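Local coordinates for C381 turret protein (Sulfolobus turreted icosahedral virus, PDB 4IND) that probably builds the turrets of an archaeal virus capsid, as a chain of three jelly-roll domains that assembles into a pentamer, at residues E117-F122 against P158-T163; G200-S205 against F226-K231. All blocks are in the same frame, centred on the assembly; numbering follows the deposited sequence.

Interaction 1 (E117-F122 against P158-T163); sequences EIYDIF and PKIIHT
This contact belongs to the interface between the first and second jelly rolls of the turret protein, where the Y119 ring on strand 114-124 meets P158 and I160 on strand 155-163. Both are outermost strands of their four-stranded antiparallel sheets within the chain.

The main element is a CH-pi contact. P158 CD sits over one face of the Y119 ring, 3.9 Å from its centroid and 25° off the ring normal. It is offset toward the rim, and the closest ring atom is Y119 CE2, 3.5 Å from P158 CD. P158 CG is 3.8 Å from Y119 CE2. With CG anti to the carbonyl carbon (chi1 -61°), the Y119 ring extends toward 158-163 and meets P158 coming from the opposite direction.

K159 is the centre of an inverse gamma turn, with a weak bond from I160 N to P158 O. The chain turns a corner here. P158 and I160, on either side of K159, both touch Y119. E117 meets I160 through its backbone oxygen, while its carboxylate OE2 forms a salt bridge with K85.

G127 and Q126 of a second subunit pack on Y119 and P158, so the domain joint also lies at a subunit interface. I160 CD1 approaches the ring obliquely, 3.9 Å from Y119 CD2. The same methyl, I160 CD1, lies 4.1 Å from E117 O.

Interaction 2 (G200-S205 against F226-K231); sequences GTISTS and FLVYLK. With 2HP (dihydrogenphosphate ion), chain B.
The apolar contacts centre on I202, which reaches from strand 194-203 to V228 and L230 on strand 221-232. Its two branches go to different partners. The delta methyl meets V228 tip to tip, with I202 CD1 3.6 Å from V228 CG2. The gamma methyl takes the other partner, I202 CG2 lying 4.1 Å from L230 CD1, and these two side chains meet at a slant.

The torsion of I202 explains this division. CG1 stands opposite the carbonyl carbon (chi1 -71°) and the chain runs on extended to CD1, while CG2 stands opposite the backbone N. The cluster is wider than these three residues. I180 touches I202 and L230, I209 touches V228 and L230, and V239 touches I202 and L230.

K231, at the end of 226-231, takes no part in the I202 cluster and binds a dihydrogenphosphate ion instead. Its side chain is fully extended, with CG opposite the backbone N (chi1 180°), and it carries NZ to the ion. K231 NZ donates a hydrogen bond of 2.8 Å to the ion's O3, while the ion's O2 is 3.5 Å from K231 NZ. H296 NE2 also bonds the ion, and E348 forms a long, weak ion pair with K231.

Strand 221-232 also borders a second subunit, where D235 of that subunit is hydrogen-bonded to Y229 OH. Two sheets facing each other across an aliphatic core are typical of the jelly-roll sandwich, here the second of three.

Overall arrangement
From the N terminus, the chain first builds the jelly roll that contains 117-122. It completes that jelly roll with strands 130-134 and 138-147, then enters the second, where 158-163 closes interaction 1. Interaction 2 opens later, at 200-205, and is closed by 226-231 after 20 intervening residues. The two contacts are thus in series and do not cross. Interaction 1 ties two domains together, whereas interaction 2 joins the two sheets of one domain. They share a sheet: 155-163 and 221-232 are its outermost strands within the chain. The contacts lie about 18 Å apart, centre to centre. Both also lie beside the second subunit.

Interaction 1 (E117-F122 against P158-T163)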
loop_
_atom_site.group_PDB
_atom_site.type_symbol
_atom_site.label_atom_id
_atom_site.label_comp_id
_atom_site.label_asym_id
_atom_site.label_seq_id
_atom_site.Cartn_x
_atom_site.Cartn_y
_atom_site.Cartn_z
ATOM N N GLU A 117 -22.945 25.613 2.630
ATOM C CA GLU A 117 -22.175 24.634 1.858
ATOM C C GLU A 117 -23.117 23.540 1.397
ATOM O O GLU A 117 -23.646 22.774 2.201
ATOM C CB GLU A 117 -21.088 23.996 2.729
ATOM C CG GLU A 117 -20.171 24.994 3.395
ATOM C CD GLU A 117 -19.119 25.474 2.444
ATOM O OE1 GLU A 117 -18.620 24.623 1.686
ATOM O OE2 GLU A 117 -18.802 26.682 2.441
ATOM N N ILE A 118 -23.353 23.472 0.100
ATOM C CA ILE A 118 -24.115 22.367 -0.469
ATOM C C ILE A 118 -23.156 21.204 -0.696
ATOM O O ILE A 118 -22.203 21.342 -1.457
ATOM C CB ILE A 118 -24.736 22.779 -1.833
ATOM C CG1 ILE A 118 -25.796 23.881 -1.622
ATOM C CG2 ILE A 118 -25.360 21.586 -2.529
ATOM C CD1 ILE A 118 -26.302 24.494 -2.920
ATOM N N TYR A 119 -23.402 20.060 -0.053
ATOM C CA TYR A 119 -22.588 18.872 -0.309
ATOM C C TYR A 119 -23.353 17.969 -1.245
ATOM O O TYR A 119 -24.570 17.816 -1.115
ATOM C CB TYR A 119 -22.301 18.101 0.995
ATOM C CG TYR A 119 -21.535 18.900 2.007
ATOM C CD1 TYR A 119 -20.158 18.747 2.161
ATOM C CD2 TYR A 119 -22.183 19.816 2.809
ATOM C CE1 TYR A 119 -19.453 19.498 3.104
ATOM C CE2 TYR A 119 -21.494 20.553 3.742
ATOM C CZ TYR A 119 -20.133 20.403 3.880
ATOM O OH TYR A 119 -19.478 21.177 4.826
ATOM N N ASP A 120 -22.647 17.335 -2.174
ATOM C CA ASP A 120 -23.311 16.402 -3.066
ATOM C C ASP A 120 -22.377 15.258 -3.399
ATOM O O ASP A 120 -21.159 15.322 -3.149
ATOM C CB ASP A 120 -23.760 17.118 -4.345
ATOM C CG ASP A 120 -25.049 16.555 -4.905
ATOM O OD1 ASP A 120 -25.342 15.370 -4.633
ATOM O OD2 ASP A 120 -25.796 17.294 -5.605
ATOM N N ILE A 121 -22.943 14.195 -3.948
ATOM C CA ILE A 121 -22.149 13.011 -4.239
ATOM C C ILE A 121 -22.426 12.621 -5.682
ATOM O O ILE A 121 -23.580 12.642 -6.130
ATOM C CB ILE A 121 -22.500 11.875 -3.296
ATOM C CG1 ILE A 121 -22.166 12.281 -1.854
ATOM C CG2 ILE A 121 -21.751 10.600 -3.704
ATOM C CD1 ILE A 121 -22.706 11.333 -0.798
ATOM N N PHE A 122 -21.374 12.279 -6.420
ATOM C CA PHE A 122 -21.529 12.006 -7.852
ATOM C C PHE A 122 -20.603 10.891 -8.258
ATOM O O PHE A 122 -19.386 11.019 -8.143
ATOM C CB PHE A 122 -21.244 13.276 -8.660
ATOM C CG PHE A 122 -21.252 13.075 -10.172
ATOM C CD1 PHE A 122 -22.320 12.456 -10.810
ATOM C CD2 PHE A 122 -20.221 13.561 -10.939
ATOM C CE1 PHE A 122 -22.335 12.290 -12.203
ATOM C CE2 PHE A 122 -20.214 13.406 -12.333
ATOM C CZ PHE A 122 -21.282 12.776 -12.962
ATOM N N PRO A 158 -22.326 17.083 7.102
ATOM C CA PRO A 158 -22.904 17.387 8.421
ATOM C C PRO A 158 -24.401 17.099 8.459
ATOM O O PRO A 158 -24.976 16.747 7.424
ATOM C CB PRO A 158 -22.603 18.878 8.611
ATOM C CG PRO A 158 -22.394 19.419 7.227
ATOM C CD PRO A 158 -21.797 18.286 6.433
ATOM N N LYS A 159 -25.011 17.216 9.636
ATOM C CA LYS A 159 -26.400 16.823 9.812
ATOM C C LYS A 159 -27.310 17.901 9.218
ATOM O O LYS A 159 -27.817 18.755 9.921
ATOM C CB LYS A 159 -26.710 16.573 11.292
ATOM C CG LYS A 159 -28.106 16.018 11.548
ATOM C CD LYS A 159 -28.483 16.122 13.038
ATOM C CE LYS A 159 -27.638 15.190 13.895
ATOM N NZ LYS A 159 -28.118 15.146 15.305
ATOM N N ILE A 160 -27.497 17.850 7.903
ATOM C CA ILE A 160 -28.251 18.890 7.198
ATOM C C ILE A 160 -29.199 18.329 6.132
ATOM O O ILE A 160 -29.892 19.085 5.446
ATOM C CB ILE A 160 -27.296 19.881 6.488
ATOM C CG1 ILE A 160 -26.412 19.115 5.510
ATOM C CG2 ILE A 160 -26.460 20.671 7.500
ATOM C CD1 ILE A 160 -25.608 20.030 4.561
ATOM N N ILE A 161 -29.205 17.011 5.953
ATOM C CA ILE A 161 -30.043 16.406 4.927
ATOM C C ILE A 161 -31.423 16.168 5.492
ATOM O O ILE A 161 -31.585 15.496 6.513
ATOM C CB ILE A 161 -29.489 15.056 4.421
ATOM C CG1 ILE A 161 -28.027 15.172 4.000
ATOM C CG2 ILE A 161 -30.350 14.519 3.269
ATOM C CD1 ILE A 161 -27.332 13.811 3.820
ATOM N N HIS A 162 -32.437 16.719 4.836
ATOM C CA HIS A 162 -33.806 16.572 5.328
ATOM C C HIS A 162 -34.590 15.520 4.572
ATOM O O HIS A 162 -34.604 15.509 3.335
ATOM C CB HIS A 162 -34.581 17.903 5.223
ATOM C CG HIS A 162 -34.018 18.992 6.066
ATOM N ND1 HIS A 162 -34.388 19.179 7.381
ATOM C CD2 HIS A 162 -33.102 19.953 5.797
ATOM C CE1 HIS A 162 -33.733 20.209 7.879
ATOM N NE2 HIS A 162 -32.948 20.701 6.936
ATOM N N THR A 163 -35.301 14.675 5.319
ATOM C CA THR A 163 -36.180 13.701 4.690
ATOM C C THR A 163 -37.487 13.640 5.424
ATOM O O THR A 163 -37.561 13.886 6.636
ATOM C CB THR A 163 -35.549 12.277 4.602
ATOM O OG1 THR A 163 -36.487 11.392 3.977
ATOM C CG2 THR A 163 -35.196 11.735 6.018
#

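Interaction 2 (G200-S205 against F226-K231)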
loop_
_atom_site.group_PDB
_atom_site.type_symbol
_atom_site.label_atom_id
_atom_site.label_comp_id
_atom_site.label_asym_id
_atom_site.label_seq_id
_atom_site.Cartn_x
_atom_site.Cartn_y
_atom_site.Cartn_z
ATOM N N GLY A 200 -34.540 3.240 7.303
ATOM C CA GLY A 200 -34.069 3.012 5.939
ATOM C C GLY A 200 -33.235 1.754 5.849
ATOM O O GLY A 200 -33.200 0.972 6.796
ATOM N N THR A 201 -32.557 1.571 4.719
ATOM C CA THR A 201 -31.708 0.408 4.506
ATOM C C THR A 201 -30.470 0.825 3.750
ATOM O O THR A 201 -30.494 1.778 2.959
ATOM C CB THR A 201 -32.404 -0.672 3.664
ATOM O OG1 THR A 201 -32.730 -0.124 2.381
ATOM C CG2 THR A 201 -33.666 -1.155 4.340
ATOM N N ILE A 202 -29.388 0.106 4.005
ATOM C CA ILE A 202 -28.197 0.218 3.190
ATOM C C ILE A 202 -28.013 -1.119 2.487
ATOM O O ILE A 202 -28.093 -2.168 3.113
ATOM C CB ILE A 202 -26.982 0.563 4.045
ATOM C CG1 ILE A 202 -27.114 2.005 4.533
ATOM C CG2 ILE A 202 -25.689 0.412 3.231
ATOM C CD1 ILE A 202 -26.175 2.352 5.645
ATOM N N SER A 203 -27.797 -1.093 1.176
ATOM C CA SER A 203 -27.656 -2.353 0.467
ATOM C C SER A 203 -26.673 -2.292 -0.689
ATOM O O SER A 203 -26.375 -1.217 -1.212
ATOM C CB SER A 203 -29.021 -2.841 -0.017
ATOM O OG SER A 203 -29.641 -1.871 -0.822
ATOM N N THR A 204 -26.145 -3.464 -1.035
ATOM C CA THR A 204 -25.474 -3.707 -2.310
ATOM C C THR A 204 -26.429 -4.659 -3.007
ATOM O O THR A 204 -27.502 -4.941 -2.479
ATOM C CB THR A 204 -24.107 -4.386 -2.128
ATOM O OG1 THR A 204 -24.291 -5.645 -1.461
ATOM C CG2 THR A 204 -23.184 -3.513 -1.304
ATOM N N SER A 205 -26.074 -5.158 -4.180
ATOM C CA SER A 205 -26.980 -6.065 -4.891
ATOM C C SER A 205 -27.504 -7.203 -4.004
ATOM O O SER A 205 -26.751 -7.811 -3.232
ATOM C CB SER A 205 -26.311 -6.635 -6.146
ATOM O OG SER A 205 -26.088 -5.615 -7.104
ATOM N N PHE A 226 -26.780 6.188 13.477
ATOM C CA PHE A 226 -26.679 4.856 12.890
ATOM C C PHE A 226 -25.214 4.643 12.528
ATOM O O PHE A 226 -24.547 5.561 12.022
ATOM C CB PHE A 226 -27.517 4.750 11.614
ATOM C CG PHE A 226 -29.001 4.895 11.843
ATOM C CD1 PHE A 226 -29.685 3.992 12.644
ATOM C CD2 PHE A 226 -29.704 5.918 11.248
ATOM C CE1 PHE A 226 -31.055 4.124 12.844
ATOM C CE2 PHE A 226 -31.072 6.055 11.428
ATOM C CZ PHE A 226 -31.744 5.164 12.222
ATOM N N LEU A 227 -24.703 3.450 12.813
ATOM C CA LEU A 227 -23.324 3.117 12.478
ATOM C C LEU A 227 -23.316 1.668 12.059
ATOM O O LEU A 227 -23.513 0.769 12.886
ATOM C CB LEU A 227 -22.406 3.316 13.693
ATOM C CG LEU A 227 -20.947 2.879 13.502
ATOM C CD1 LEU A 227 -20.372 3.502 12.231
ATOM C CD2 LEU A 227 -20.087 3.238 14.696
ATOM N N VAL A 228 -23.122 1.440 10.774
ATOM C CA VAL A 228 -23.039 0.084 10.243
ATOM C C VAL A 228 -21.780 -0.058 9.390
ATOM O O VAL A 228 -21.111 0.922 9.118
ATOM C CB VAL A 228 -24.288 -0.283 9.426
ATOM C CG1 VAL A 228 -25.521 -0.209 10.302
ATOM C CG2 VAL A 228 -24.427 0.646 8.231
ATOM N N TYR A 229 -21.444 -1.283 9.008
ATOM C CA TYR A 229 -20.199 -1.508 8.299
ATOM C C TYR A 229 -20.459 -2.407 7.102
ATOM O O TYR A 229 -21.266 -3.323 7.184
ATOM C CB TYR A 229 -19.177 -2.168 9.240
ATOM C CG TYR A 229 -18.909 -1.421 10.527
ATOM C CD1 TYR A 229 -17.902 -0.472 10.611
ATOM C CD2 TYR A 229 -19.645 -1.682 11.667
ATOM C CE1 TYR A 229 -17.637 0.197 11.813
ATOM C CE2 TYR A 229 -19.395 -1.010 12.861
ATOM C CZ TYR A 229 -18.394 -0.065 12.916
ATOM O OH TYR A 229 -18.131 0.609 14.080
ATOM N N LEU A 230 -19.762 -2.156 5.999
ATOM C CA LEU A 230 -19.866 -2.990 4.810
ATOM C C LEU A 230 -18.509 -3.526 4.464
ATOM O O LEU A 230 -17.555 -2.754 4.352
ATOM C CB LEU A 230 -20.316 -2.148 3.600
ATOM C CG LEU A 230 -21.709 -1.569 3.597
ATOM C CD1 LEU A 230 -21.926 -0.780 2.285
ATOM C CD2 LEU A 230 -22.675 -2.707 3.695
ATOM N N LYS A 231 -18.416 -4.835 4.272
ATOM C CA LYS A 231 -17.202 -5.379 3.686
ATOM C C LYS A 231 -17.348 -5.457 2.170
ATOM O O LYS A 231 -18.093 -6.285 1.641
ATOM C CB LYS A 231 -16.856 -6.746 4.258
ATOM C CG LYS A 231 -15.567 -7.300 3.622
ATOM C CD LYS A 231 -15.141 -8.651 4.179
ATOM C CE LYS A 231 -13.806 -9.026 3.548
ATOM N NZ LYS A 231 -13.295 -10.332 4.007
HETATM P P 2HP B . -12.529 -10.707 7.491
HETATM O O1 2HP B . -12.942 -11.255 8.824
HETATM O O2 2HP B . -13.329 -9.439 7.389
HETATM O O3 2HP B . -12.897 -11.735 6.368
HETATM O O4 2HP B . -11.019 -10.331 7.468
#